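Local structure of peroxiredoxin 5 (Alvinella pompejana, 2XHF) at residues Asp18-Val23 against Asp141-Arg146; Asp38-Arg43 against Tyr77-Cys82; Ala84-Phe89 against Asn130-Arg135. The protein is a peroxiredoxin of the thioredoxin superfamily, an antioxidant enzyme that probably reduces peroxides with reducing equivalents from a thiol donor. One frame throughout, in Å; residues are numbered along the deposited sequence.

Contact 1: Asp18-Val23 against Asp141-Arg146; sequences DIIPDV and DDNKIR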
ATOM      1  N   ASP A  18     -15.697  26.686   2.518  1.00 27.87           N
ATOM      2  CA  ASP A  18     -14.915  26.147   3.624  1.00 25.60           C
ATOM      3  C   ASP A  18     -13.421  26.113   3.285  1.00 23.96           C
ATOM      4  O   ASP A  18     -13.037  25.886   2.132  1.00 25.10           O
ATOM      5  CB  ASP A  18     -15.359  24.723   3.969  1.00 33.16           C
ATOM      6  CG  ASP A  18     -16.738  24.667   4.603  1.00 32.92           C
ATOM      7  OD1 ASP A  18     -17.287  25.731   4.957  1.00 37.96           O
ATOM      8  OD2 ASP A  18     -17.260  23.545   4.761  1.00 38.10           O
ATOM      9  N   ILE A  19     -12.589  26.337   4.296  1.00 23.61           N
ATOM     10  CA  ILE A  19     -11.151  26.111   4.192  1.00 21.63           C
ATOM     11  C   ILE A  19     -10.916  24.618   4.409  1.00 18.96           C
ATOM     12  O   ILE A  19     -11.430  24.035   5.360  1.00 21.82           O
ATOM     13  CB  ILE A  19     -10.380  26.982   5.230  1.00 22.45           C
ATOM     14  CG1 ILE A  19     -10.676  28.472   4.993  1.00 21.79           C
ATOM     15  CG2 ILE A  19      -8.900  26.717   5.157  1.00 22.76           C
ATOM     16  CD1 ILE A  19     -10.012  29.400   5.953  1.00 30.48           C
ATOM     17  N   ILE A  20     -10.159  23.980   3.525  1.00 18.87           N
ATOM     18  CA  ILE A  20      -9.890  22.545   3.713  1.00 18.57           C
ATOM     19  C   ILE A  20      -9.098  22.305   5.003  1.00 16.41           C
ATOM     20  O   ILE A  20      -8.353  23.183   5.456  1.00 18.06           O
ATOM     21  CB  ILE A  20      -9.144  21.908   2.494  1.00 15.92           C
ATOM     22  CG1 ILE A  20      -7.705  22.459   2.358  1.00 15.66           C
ATOM     23  CG2 ILE A  20      -9.950  22.111   1.192  1.00 20.62           C
ATOM     24  CD1 ILE A  20      -6.900  21.817   1.216  1.00 16.19           C
ATOM     25  N   PRO A  21      -9.252  21.111   5.605  1.00 17.02           N
ATOM     26  CA  PRO A  21      -8.502  20.804   6.829  1.00 17.35           C
ATOM     27  C   PRO A  21      -7.010  21.010   6.636  1.00 15.02           C
ATOM     28  O   PRO A  21      -6.442  20.597   5.631  1.00 19.88           O
ATOM     29  CB  PRO A  21      -8.812  19.322   7.070  1.00 20.79           C
ATOM     30  CG  PRO A  21     -10.141  19.125   6.437  1.00 22.98           C
ATOM     31  CD  PRO A  21     -10.135  20.000   5.211  1.00 19.78           C
ATOM     32  N   ASP A  22      -6.407  21.640   7.634  1.00 16.40           N
ATOM     33  CA  ASP A  22      -5.017  22.036   7.631  1.00 18.33           C
ATOM     34  C   ASP A  22      -4.249  20.915   8.325  1.00 20.97           C
ATOM     35  O   ASP A  22      -3.901  21.020   9.492  1.00 26.01           O
ATOM     36  CB  ASP A  22      -4.929  23.364   8.415  1.00 28.35           C
ATOM     37  CG  ASP A  22      -3.589  24.066   8.307  1.00 26.61           C
ATOM     38  OD1 ASP A  22      -2.699  23.645   7.527  1.00 27.86           O
ATOM     39  OD2 ASP A  22      -3.460  25.102   9.023  1.00 32.89           O
ATOM     40  N   VAL A  23      -4.015  19.820   7.613  1.00 18.75           N
ATOM     41  CA  VAL A  23      -3.306  18.689   8.202  1.00 18.22           C
ATOM     42  C   VAL A  23      -2.116  18.287   7.345  1.00 15.48           C
ATOM     43  O   VAL A  23      -2.028  18.645   6.169  1.00 17.38           O
ATOM     44  CB  VAL A  23      -4.214  17.478   8.413  1.00 27.30           C
ATOM     45  CG1 VAL A  23      -5.545  17.880   9.048  1.00 32.27           C
ATOM     46  CG2 VAL A  23      -4.437  16.804   7.141  1.00 32.58           C
ATOM     47  N   ASP A 141      -9.346  26.947  -4.278  1.00 16.11           N
ATOM     48  CA  ASP A 141      -8.763  28.255  -4.572  1.00 19.26           C
ATOM     49  C   ASP A 141      -8.169  28.790  -3.273  1.00 15.50           C
ATOM     50  O   ASP A 141      -8.905  29.111  -2.347  1.00 17.80           O
ATOM     51  CB  ASP A 141      -9.851  29.187  -5.119  1.00 18.93           C
ATOM     52  CG  ASP A 141      -9.326  30.558  -5.532  1.00 25.40           C
ATOM     53  OD1 ASP A 141      -8.262  30.985  -5.049  1.00 28.43           O
ATOM     54  OD2 ASP A 141     -10.001  31.195  -6.377  1.00 29.89           O
ATOM     55  N   ASP A 142      -6.843  28.801  -3.176  1.00 16.25           N
ATOM     56  CA  ASP A 142      -6.168  29.315  -1.973  1.00 17.46           C
ATOM     57  C   ASP A 142      -6.717  28.611  -0.749  1.00 17.21           C
ATOM     58  O   ASP A 142      -7.009  29.229   0.267  1.00 17.09           O
ATOM     59  CB  ASP A 142      -6.353  30.831  -1.833  1.00 18.37           C
ATOM     60  CG  ASP A 142      -5.529  31.424  -0.707  1.00 22.04           C
ATOM     61  OD1 ASP A 142      -4.416  30.919  -0.451  1.00 19.43           O
ATOM     62  OD2 ASP A 142      -6.010  32.401  -0.072  1.00 22.99           O
ATOM     63  N   ASN A 143      -6.824  27.296  -0.867  1.00 16.52           N
ATOM     64  CA  ASN A 143      -7.263  26.395   0.199  1.00 14.92           C
ATOM     65  C   ASN A 143      -8.724  26.451   0.595  1.00 16.81           C
ATOM     66  O   ASN A 143      -9.138  25.767   1.532  1.00 18.56           O
ATOM     67  CB  ASN A 143      -6.320  26.480   1.397  1.00 16.45           C
ATOM     68  CG  ASN A 143      -4.977  25.954   1.049  1.00 14.40           C
ATOM     69  OD1 ASN A 143      -4.879  24.841   0.545  1.00 15.91           O
ATOM     70  ND2 ASN A 143      -3.927  26.743   1.271  1.00 15.74           N
ATOM     71  N   LYS A 144      -9.511  27.194  -0.171  1.00 17.02           N
ATOM     72  CA  LYS A 144     -10.947  27.240   0.024  1.00 18.45           C
ATOM     73  C   LYS A 144     -11.637  26.375  -1.035  1.00 16.87           C
ATOM     74  O   LYS A 144     -11.214  26.326  -2.186  1.00 20.71           O
ATOM     75  CB  LYS A 144     -11.444  28.679  -0.095  1.00 23.07           C
ATOM     76  CG  LYS A 144     -11.077  29.572   1.077  1.00 32.02           C
ATOM     77  CD  LYS A 144     -11.648  30.973   0.884  1.00 47.09           C
ATOM     78  CE  LYS A 144     -11.473  31.836   2.127  1.00 63.00           C
ATOM     79  NZ  LYS A 144     -10.051  31.910   2.574  1.00 63.85           N
ATOM     80  N   ILE A 145     -12.723  25.718  -0.654  1.00 19.11           N
ATOM     81  CA  ILE A 145     -13.461  24.885  -1.588  1.00 23.57           C
ATOM     82  C   ILE A 145     -14.340  25.758  -2.480  1.00 21.35           C
ATOM     83  O   ILE A 145     -15.145  26.551  -1.986  1.00 27.59           O
ATOM     84  CB  ILE A 145     -14.294  23.829  -0.821  1.00 20.92           C
ATOM     85  CG1 ILE A 145     -13.347  22.870  -0.083  1.00 25.78           C
ATOM     86  CG2 ILE A 145     -15.225  23.073  -1.758  1.00 23.40           C
ATOM     87  CD1 ILE A 145     -14.047  21.945   0.882  1.00 31.13           C
ATOM     88  N   ARG A 146     -14.143  25.659  -3.790  1.00 19.58           N
ATOM     89  CA  ARG A 146     -14.983  26.377  -4.759  1.00 23.67           C
ATOM     90  C   ARG A 146     -16.098  25.506  -5.324  1.00 22.92           C
ATOM     91  O   ARG A 146     -17.134  26.017  -5.728  1.00 26.97           O
ATOM     92  CB  ARG A 146     -14.148  26.918  -5.922  1.00 25.91           C
ATOM     93  CG  ARG A 146     -13.264  28.096  -5.625  1.00 39.43           C
ATOM     94  CD  ARG A 146     -12.618  28.548  -6.929  1.00 52.67           C
ATOM     95  NE  ARG A 146     -12.732  29.984  -7.172  1.00 54.77           N
ATOM     96  CZ  ARG A 146     -13.835  30.588  -7.610  1.00 57.81           C
ATOM     97  NH1 ARG A 146     -14.938  29.889  -7.841  1.00 65.02           N
ATOM     98  NH2 ARG A 146     -13.838  31.899  -7.806  1.00 74.90           N
TER

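Contact 2: Asp38-Arg43 against Tyr77-Cys82; sequences DVFRGR and YHTIAC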
ATOM      1  N   ASP A  38      -0.005  23.776   1.736  1.00 11.91           N
ATOM      2  CA  ASP A  38       1.100  24.187   0.874  1.00 13.20           C
ATOM      3  C   ASP A  38       0.775  23.961  -0.590  1.00 14.05           C
ATOM      4  O   ASP A  38       1.279  24.660  -1.455  1.00 14.93           O
ATOM      5  CB  ASP A  38       2.389  23.419   1.179  1.00 14.23           C
ATOM      6  CG  ASP A  38       3.007  23.773   2.519  1.00 14.49           C
ATOM      7  OD1 ASP A  38       2.568  24.731   3.192  1.00 17.79           O
ATOM      8  OD2 ASP A  38       3.988  23.086   2.872  1.00 15.90           O
ATOM      9  N   VAL A  39      -0.040  22.953  -0.880  1.00 12.47           N
ATOM     10  CA  VAL A  39      -0.267  22.573  -2.265  1.00 12.64           C
ATOM     11  C   VAL A  39      -1.114  23.627  -2.987  1.00 14.19           C
ATOM     12  O   VAL A  39      -0.880  23.912  -4.160  1.00 14.86           O
ATOM     13  CB  VAL A  39      -0.947  21.174  -2.334  1.00 12.33           C
ATOM     14  CG1 VAL A  39      -1.242  20.789  -3.776  1.00 12.79           C
ATOM     15  CG2 VAL A  39      -0.059  20.136  -1.658  1.00 14.45           C
ATOM     16  N   PHE A  40      -2.081  24.214  -2.284  1.00 13.00           N
ATOM     17  CA  PHE A  40      -3.047  25.112  -2.925  1.00 13.35           C
ATOM     18  C   PHE A  40      -2.956  26.564  -2.432  1.00 12.91           C
ATOM     19  O   PHE A  40      -3.745  27.389  -2.828  1.00 15.96           O
ATOM     20  CB  PHE A  40      -4.481  24.582  -2.769  1.00 14.54           C
ATOM     21  CG  PHE A  40      -4.659  23.185  -3.264  1.00 12.73           C
ATOM     22  CD1 PHE A  40      -4.802  22.932  -4.626  1.00 13.69           C
ATOM     23  CD2 PHE A  40      -4.718  22.131  -2.373  1.00 13.97           C
ATOM     24  CE1 PHE A  40      -4.971  21.640  -5.100  1.00 13.53           C
ATOM     25  CE2 PHE A  40      -4.870  20.824  -2.843  1.00 13.17           C
ATOM     26  CZ  PHE A  40      -5.007  20.595  -4.211  1.00 13.99           C
ATOM     27  N   ARG A  41      -1.977  26.872  -1.593  1.00 13.63           N
ATOM     28  CA  ARG A  41      -1.834  28.250  -1.117  1.00 13.25           C
ATOM     29  C   ARG A  41      -1.611  29.186  -2.296  1.00 14.03           C
ATOM     30  O   ARG A  41      -0.713  28.968  -3.109  1.00 15.60           O
ATOM     31  CB  ARG A  41      -0.648  28.355  -0.173  1.00 16.19           C
ATOM     32  CG  ARG A  41      -0.480  29.735   0.442  1.00 20.55           C
ATOM     33  CD  ARG A  41       0.551  29.783   1.554  1.00 25.32           C
ATOM     34  NE  ARG A  41       0.157  28.959   2.691  1.00 37.91           N
ATOM     35  CZ  ARG A  41       0.786  27.847   3.059  1.00 34.15           C
ATOM     36  NH1 ARG A  41       1.859  27.443   2.395  1.00 35.95           N
ATOM     37  NH2 ARG A  41       0.354  27.147   4.105  1.00 38.16           N
ATOM     38  N   GLY A  42      -2.423  30.236  -2.369  1.00 15.52           N
ATOM     39  CA  GLY A  42      -2.246  31.280  -3.359  1.00 17.96           C
ATOM     40  C   GLY A  42      -2.512  30.853  -4.795  1.00 18.47           C
ATOM     41  O   GLY A  42      -2.099  31.553  -5.737  1.00 20.58           O
ATOM     42  N   ARG A  43      -3.177  29.717  -4.984  1.00 15.59           N
ATOM     43  CA  ARG A  43      -3.464  29.264  -6.338  1.00 19.96           C
ATOM     44  C   ARG A  43      -4.739  28.426  -6.406  1.00 16.13           C
ATOM     45  O   ARG A  43      -5.316  28.060  -5.384  1.00 16.78           O
ATOM     46  CB  ARG A  43      -2.276  28.472  -6.880  1.00 25.77           C
ATOM     47  CG  ARG A  43      -2.095  27.187  -6.154  1.00 18.63           C
ATOM     48  CD  ARG A  43      -0.902  26.333  -6.599  1.00 26.20           C
ATOM     49  NE  ARG A  43       0.014  26.976  -7.529  1.00 46.27           N
ATOM     50  CZ  ARG A  43       1.310  27.156  -7.301  1.00 40.70           C
ATOM     51  NH1 ARG A  43       1.855  26.770  -6.156  1.00 50.58           N
ATOM     52  NH2 ARG A  43       2.064  27.740  -8.218  1.00 47.63           N
ATOM     53  N   TYR A  77      -5.709  25.961 -13.295  1.00 15.62           N
ATOM     54  CA  TYR A  77      -5.874  24.767 -12.470  1.00 14.29           C
ATOM     55  C   TYR A  77      -4.886  23.674 -12.836  1.00 16.86           C
ATOM     56  O   TYR A  77      -5.240  22.503 -12.811  1.00 16.93           O
ATOM     57  CB  TYR A  77      -7.297  24.219 -12.613  1.00 17.80           C
ATOM     58  CG  TYR A  77      -8.349  25.015 -11.900  1.00 17.69           C
ATOM     59  CD1 TYR A  77      -8.935  26.128 -12.503  1.00 19.28           C
ATOM     60  CD2 TYR A  77      -8.780  24.643 -10.640  1.00 17.19           C
ATOM     61  CE1 TYR A  77      -9.917  26.843 -11.848  1.00 21.46           C
ATOM     62  CE2 TYR A  77      -9.760  25.354  -9.977  1.00 17.70           C
ATOM     63  CZ  TYR A  77     -10.329  26.448 -10.586  1.00 21.52           C
ATOM     64  OH  TYR A  77     -11.311  27.161  -9.934  1.00 28.21           O
ATOM     65  N   HIS A  78      -3.625  24.023 -13.082  1.00 13.76           N
ATOM     66  CA  HIS A  78      -2.660  22.985 -13.436  1.00 15.18           C
ATOM     67  C   HIS A  78      -2.239  22.162 -12.225  1.00 15.38           C
ATOM     68  O   HIS A  78      -1.665  21.070 -12.389  1.00 17.61           O
ATOM     69  CB  HIS A  78      -1.418  23.560 -14.101  1.00 18.63           C
ATOM     70  CG  HIS A  78      -0.309  23.873 -13.148  1.00 22.35           C
ATOM     71  ND1 HIS A  78      -0.226  25.068 -12.477  1.00 24.22           N
ATOM     72  CD2 HIS A  78       0.765  23.148 -12.760  1.00 24.79           C
ATOM     73  CE1 HIS A  78       0.851  25.072 -11.712  1.00 28.64           C
ATOM     74  NE2 HIS A  78       1.469  23.915 -11.862  1.00 27.23           N
ATOM     75  N   THR A  79      -2.501  22.679 -11.024  1.00 12.46           N
ATOM     76  CA  THR A  79      -2.177  21.969  -9.796  1.00 12.87           C
ATOM     77  C   THR A  79      -3.277  20.970  -9.487  1.00 12.56           C
ATOM     78  O   THR A  79      -4.380  21.351  -9.113  1.00 14.62           O
ATOM     79  CB  THR A  79      -2.010  22.942  -8.624  1.00 13.57           C
ATOM     80  OG1 THR A  79      -1.001  23.904  -8.950  1.00 14.98           O
ATOM     81  CG2 THR A  79      -1.601  22.185  -7.365  1.00 16.00           C
ATOM     82  N   ILE A  80      -2.965  19.690  -9.663  1.00 11.66           N
ATOM     83  CA  ILE A  80      -3.900  18.592  -9.495  1.00 12.88           C
ATOM     84  C   ILE A  80      -3.277  17.617  -8.526  1.00 12.15           C
ATOM     85  O   ILE A  80      -2.120  17.210  -8.695  1.00 12.61           O
ATOM     86  CB  ILE A  80      -4.182  17.869 -10.835  1.00 15.99           C
ATOM     87  CG1 ILE A  80      -4.569  18.860 -11.911  1.00 19.56           C
ATOM     88  CG2 ILE A  80      -5.252  16.771 -10.667  1.00 15.61           C
ATOM     89  CD1 ILE A  80      -4.508  18.292 -13.312  1.00 26.19           C
ATOM     90  N   ALA A  81      -4.038  17.244  -7.509  1.00 11.80           N
ATOM     91  CA  ALA A  81      -3.566  16.310  -6.508  1.00 11.32           C
ATOM     92  C   ALA A  81      -4.553  15.180  -6.319  1.00 12.33           C
ATOM     93  O   ALA A  81      -5.766  15.403  -6.260  1.00 12.62           O
ATOM     94  CB  ALA A  81      -3.356  17.027  -5.184  1.00 12.55           C
ATOM     95  N   CYS A  82      -4.002  13.973  -6.227  1.00 12.64           N
ATOM     96  CA  CYS A  82      -4.751  12.777  -5.892  1.00 12.24           C
ATOM     97  C   CYS A  82      -4.367  12.382  -4.479  1.00 12.80           C
ATOM     98  O   CYS A  82      -3.189  12.310  -4.175  1.00 14.24           O
ATOM     99  CB  CYS A  82      -4.359  11.655  -6.836  1.00 13.61           C
ATOM    100  SG  CYS A  82      -5.095  10.042  -6.467  1.00 14.75           S
TER

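Contact 3: Ala84-Phe89 against Asn130-Arg135; sequences AVNDPF and NNRSRR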
ATOM      1  N   ALA A  84      -4.974   9.623  -1.165  1.00 12.38           N
ATOM      2  CA  ALA A  84      -5.444   8.320  -0.725  1.00 12.71           C
ATOM      3  C   ALA A  84      -4.884   7.998   0.638  1.00 12.83           C
ATOM      4  O   ALA A  84      -3.806   8.464   1.003  1.00 11.88           O
ATOM      5  CB  ALA A  84      -4.992   7.266  -1.701  1.00 17.23           C
ATOM      6  N   VAL A  85      -5.585   7.136   1.368  1.00 12.88           N
ATOM      7  CA  VAL A  85      -5.107   6.647   2.640  1.00 15.13           C
ATOM      8  C   VAL A  85      -4.201   5.451   2.313  1.00 12.63           C
ATOM      9  O   VAL A  85      -4.660   4.300   2.157  1.00 14.45           O
ATOM     10  CB  VAL A  85      -6.277   6.301   3.582  1.00 15.37           C
ATOM     11  CG1 VAL A  85      -5.761   5.778   4.908  1.00 15.74           C
ATOM     12  CG2 VAL A  85      -7.186   7.514   3.795  1.00 14.49           C
ATOM     13  N   ASN A  86      -2.908   5.753   2.234  1.00 13.07           N
ATOM     14  CA  ASN A  86      -1.825   4.811   1.928  1.00 12.09           C
ATOM     15  C   ASN A  86      -0.558   5.408   2.493  1.00 12.84           C
ATOM     16  O   ASN A  86      -0.482   6.627   2.724  1.00 12.66           O
ATOM     17  CB  ASN A  86      -1.610   4.641   0.428  1.00 12.94           C
ATOM     18  CG  ASN A  86      -2.542   3.622  -0.202  1.00 12.11           C
ATOM     19  OD1 ASN A  86      -3.415   3.979  -0.968  1.00 12.58           O
ATOM     20  ND2 ASN A  86      -2.347   2.341   0.113  1.00 14.18           N
ATOM     21  N   ASP A  87       0.458   4.577   2.656  1.00 12.17           N
ATOM     22  CA  ASP A  87       1.787   5.086   2.956  1.00 12.33           C
ATOM     23  C   ASP A  87       2.383   5.677   1.672  1.00 10.97           C
ATOM     24  O   ASP A  87       1.991   5.302   0.563  1.00 11.76           O
ATOM     25  CB  ASP A  87       2.681   4.006   3.598  1.00 13.44           C
ATOM     26  CG  ASP A  87       3.179   2.967   2.603  1.00 13.45           C
ATOM     27  OD1 ASP A  87       2.777   1.770   2.701  1.00 13.13           O
ATOM     28  OD2 ASP A  87       3.990   3.335   1.721  1.00 12.99           O
ATOM     29  N   PRO A  88       3.334   6.615   1.812  1.00 12.58           N
ATOM     30  CA  PRO A  88       3.836   7.301   0.621  1.00 11.73           C
ATOM     31  C   PRO A  88       4.706   6.464  -0.297  1.00 11.04           C
ATOM     32  O   PRO A  88       4.779   6.776  -1.467  1.00 11.66           O
ATOM     33  CB  PRO A  88       4.629   8.475   1.199  1.00 14.41           C
ATOM     34  CG  PRO A  88       4.981   8.038   2.577  1.00 14.59           C
ATOM     35  CD  PRO A  88       3.825   7.223   3.056  1.00 13.72           C
ATOM     36  N   PHE A  89       5.324   5.392   0.192  1.00 11.40           N
ATOM     37  CA  PHE A  89       6.099   4.529  -0.719  1.00 13.14           C
ATOM     38  C   PHE A  89       5.152   3.871  -1.721  1.00 11.11           C
ATOM     39  O   PHE A  89       5.386   3.864  -2.942  1.00 11.73           O
ATOM     40  CB  PHE A  89       6.869   3.462   0.037  1.00 12.74           C
ATOM     41  CG  PHE A  89       7.921   3.993   0.973  1.00 14.18           C
ATOM     42  CD1 PHE A  89       8.987   4.748   0.495  1.00 13.61           C
ATOM     43  CD2 PHE A  89       7.865   3.713   2.331  1.00 15.24           C
ATOM     44  CE1 PHE A  89       9.995   5.166   1.359  1.00 17.40           C
ATOM     45  CE2 PHE A  89       8.879   4.119   3.192  1.00 17.02           C
ATOM     46  CZ  PHE A  89       9.922   4.879   2.693  1.00 18.03           C
ATOM     47  N   ASN A 130      -8.191  -1.189   6.863  1.00 21.55           N
ATOM     48  CA  ASN A 130      -8.407   0.079   7.532  1.00 20.90           C
ATOM     49  C   ASN A 130      -9.442   0.883   6.737  1.00 18.55           C
ATOM     50  O   ASN A 130      -9.899   0.441   5.672  1.00 20.25           O
ATOM     51  CB  ASN A 130      -7.088   0.846   7.666  1.00 22.45           C
ATOM     52  CG  ASN A 130      -6.482   1.242   6.318  1.00 19.16           C
ATOM     53  OD1 ASN A 130      -6.724   0.609   5.300  1.00 21.13           O
ATOM     54  ND2 ASN A 130      -5.637   2.271   6.330  1.00 25.40           N
ATOM     55  N   ASN A 131      -9.816   2.047   7.260  1.00 19.06           N
ATOM     56  CA  ASN A 131     -10.813   2.891   6.632  1.00 21.60           C
ATOM     57  C   ASN A 131     -10.148   3.815   5.639  1.00 20.90           C
ATOM     58  O   ASN A 131      -9.199   4.524   5.963  1.00 25.73           O
ATOM     59  CB  ASN A 131     -11.560   3.711   7.675  1.00 25.27           C
ATOM     60  CG  ASN A 131     -12.481   2.869   8.511  1.00 29.32           C
ATOM     61  OD1 ASN A 131     -12.705   1.696   8.216  1.00 26.49           O
ATOM     62  ND2 ASN A 131     -13.039   3.466   9.553  1.00 34.51           N
ATOM     63  N   ARG A 132     -10.636   3.770   4.416  1.00 17.13           N
ATOM     64  CA  ARG A 132     -10.078   4.548   3.340  1.00 16.75           C
ATOM     65  C   ARG A 132     -11.000   5.725   3.109  1.00 19.81           C
ATOM     66  O   ARG A 132     -11.927   5.963   3.871  1.00 27.81           O
ATOM     67  CB  ARG A 132      -9.956   3.688   2.091  1.00 17.92           C
ATOM     68  CG  ARG A 132      -9.094   2.435   2.305  1.00 18.71           C
ATOM     69  CD  ARG A 132      -7.640   2.792   2.636  1.00 15.98           C
ATOM     70  NE  ARG A 132      -6.791   1.602   2.746  1.00 14.57           N
ATOM     71  CZ  ARG A 132      -6.169   1.003   1.737  1.00 14.99           C
ATOM     72  NH1 ARG A 132      -6.215   1.512   0.515  1.00 14.39           N
ATOM     73  NH2 ARG A 132      -5.444  -0.083   1.953  1.00 16.68           N
ATOM     74  N   SER A 133     -10.734   6.479   2.064  1.00 17.39           N
ATOM     75  CA  SER A 133     -11.579   7.613   1.736  1.00 18.13           C
ATOM     76  C   SER A 133     -12.620   7.239   0.711  1.00 17.17           C
ATOM     77  O   SER A 133     -12.328   6.496  -0.223  1.00 18.05           O
ATOM     78  CB  SER A 133     -10.733   8.721   1.134  1.00 18.97           C
ATOM     79  OG  SER A 133     -11.497   9.905   0.919  1.00 22.54           O
ATOM     80  N   ARG A 134     -13.803   7.823   0.848  1.00 18.84           N
ATOM     81  CA  ARG A 134     -14.776   7.841  -0.226  1.00 20.23           C
ATOM     82  C   ARG A 134     -14.232   8.690  -1.347  1.00 17.42           C
ATOM     83  O   ARG A 134     -13.342   9.509  -1.123  1.00 18.17           O
ATOM     84  CB  ARG A 134     -16.089   8.474   0.239  1.00 26.44           C
ATOM     85  CG  ARG A 134     -16.770   7.725   1.362  1.00 40.14           C
ATOM     86  CD  ARG A 134     -18.139   8.297   1.696  1.00 50.75           C
ATOM     87  NE  ARG A 134     -18.570   7.842   3.014  1.00 56.62           N
ATOM     88  CZ  ARG A 134     -19.180   6.686   3.264  1.00 61.84           C
ATOM     89  NH1 ARG A 134     -19.466   5.836   2.280  1.00 66.93           N
ATOM     90  NH2 ARG A 134     -19.513   6.381   4.511  1.00 67.51           N
ATOM     91  N   ARG A 135     -14.792   8.527  -2.541  1.00 20.83           N
ATOM     92  CA  ARG A 135     -14.368   9.273  -3.707  1.00 19.97           C
ATOM     93  C   ARG A 135     -15.047  10.638  -3.777  1.00 19.90           C
ATOM     94  O   ARG A 135     -16.282  10.747  -3.653  1.00 25.53           O
ATOM     95  CB  ARG A 135     -14.653   8.481  -4.988  1.00 21.86           C
ATOM     96  CG  ARG A 135     -13.852   7.195  -5.123  1.00 29.05           C
ATOM     97  CD  ARG A 135     -14.035   6.582  -6.489  1.00 47.03           C
ATOM     98  NE  ARG A 135     -15.242   5.770  -6.542  1.00 58.56           N
ATOM     99  CZ  ARG A 135     -15.281   4.459  -6.305  1.00 68.86           C
ATOM    100  NH1 ARG A 135     -14.173   3.792  -6.006  1.00 69.40           N
ATOM    101  NH2 ARG A 135     -16.434   3.807  -6.374  1.00 79.64           N
TER
HETATM  102  O   HOH W   1      -8.224   6.322   0.372  1.00 16.94           O
HETATM  103  O   HOH W   2      -3.710   2.529   4.024  1.00 18.35           O
HETATM  104  O   HOH W   3      -4.217   0.400  -1.320  1.00 12.39           O

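Contact 1: Asp18-Val23 against Asp141-Arg146
The flat carboxamide of N143 meets I20 through its oxygen: CD1 of I20 lies 3.7 Å from N143 OD1, and the two side chains cross obliquely. The amide's other end, ND2, is hydrogen-bonded to the backbone oxygen of H37, which fixes its rotation. At the edge of the second flat group, the guanidinium of R146, D141 lies in the plane, and R146 NE donates to the anti lone pair of D141 OD2 over 3.1 Å; this salt bridge stays within 141-146. Two backbone bonds join the segments: I145 N to D18 O at 2.8 Å, and I20 N to N143 O at 2.9 Å. They flank I19 and K144, a non-hydrogen-bonded antiparallel pair whose CA atoms are 4.3 Å apart, and each oxygen also receives a CA-H contact. K144 follows N143 in a type I' turn from D141 to K144, a tight hairpin joining strands 136-141 and 144-150. On one side of the bridge I20 CG2 packs on I145 CG1 at 3.7 Å, while CG1 of I20 sits between the backbone N and the carbonyl carbon (chi1 67°), near N143 O. On the other side I19 CG1 touches K144 CG at 4.1 Å. An alanine in place of I20 would probably leave I145 CG1 without its apolar partner and open a gap beside N143 and toward I140. Sequence-independent backbone bonds thus hold the loop to 144-150, the edge strand within this chain, and I20 against I145 supplies the apolar part on the buried side.

Contact 2: Asp38-Arg43 against Tyr77-Cys82
V39, F40 and R43 all converge on T79, and A81 adds a second touch on F40. Along 77-82 the first residue to come near is H78: its ring carries OG1 of T79 3.5 Å above one face, offset toward the rim, and its ND1 is 5.3 Å from R43 NE, near enough that the arginine's charge might discourage protonation of the imidazole. T79 follows, and its two branches divide the work. Its chi1 of -57° sets OG1 beside the backbone N, which leaves CG2 anti to it, 3.9 Å from V39 CG1 and 4.1 Å from F40 CE1. OG1 is directed to R43, whose CD approaches it at 3.4 Å; the two side chains cross at about a right angle, and no hydrogen bond forms between them. The backbone oxygen of T79 lies at the edge of the F40 ring, near its plane. I80 points its side chain the other way, onto Y69 and F72 of helix 69-74. A81 returns to the near side, where its CB meets F40 CZ at 4.1 Å. Within its own segment F40 has V39 CG1 3.7 Å above the centre of one ring face; from outside, L47 of strand 44-49 touches the ring. The type II turn from F40 to R43, closed by a 3.2 Å bond from R43 N to F40 O, leads into strand 44-49. A short, weakly bonded helical turn on one face of strand 79-84, with helix 69-74 on the other, is consistent with the alpha/beta/alpha layering of the thioredoxin fold.

Contact 3: Ala84-Phe89 against Asn130-Arg135
V85 and R132 meet because R132 bends at chi2 (-64°), which turns its CD back to lie 3.4 Å from V85 O and also against V85 CB. The first torsion of V85 (chi1 180°) holds CG1 anti to the backbone N, where it reaches N130 ND2 at 3.8 Å and N131 O. The meeting place is the strand-to-helix junction of a beta-alpha-beta crossover of the thioredoxin fold, where strand 79-84 gives way to helix 88-98 on the path to strand 105-108. The other methyl of V85, CG2, faces the backbone of R132 and S133. The guanidinium of R132 has V85 O over one face; NE is close to that oxygen, but the angle is too poor for a hydrogen bond. NE donates instead to N130 OD1, 2.7 Å away and nearly straight, with the oxygen in the guanidinium plane. NH1 is also bonded to V51 O, and NH2 forms a salt bridge with D87 of the second subunit, so the group is gripped from several directions and links the two chains. N86, whose OD1 accepts from A53 N, places its amide plane 72° from the guanidinium. No direct hydrogen bond spans the segments, and waters do that work. One accepts from both V85 N and S133 N, a second joins V85 O to N130 ND2, and the third accepts from N86 ND2 at 3.1 Å and R132 NH1 at 2.9 Å.

How the contacts relate
Contacts 1 and 2 touch, their centres 11 Å apart, and both reach the same five-stranded sheet. Two probable hydrogen bonds join them, D142 N to R43 O and D142 OD1 to G42 N, each 2.8 Å, and N143 OD1 packs on F40 CB at 3.3 Å. Contact 3 lies on the opposite side of the chain's centre from contact 2, about 19 Å between centres, though strand 79-84 runs from one to the other. Contact 1 is also about 19 Å from contact 3 between centres, with about 10 Å between nearest atoms. Through V51 and A53, contact 3 borders the loop after strand 44-49, where peroxiredoxins typically carry their peroxidatic site.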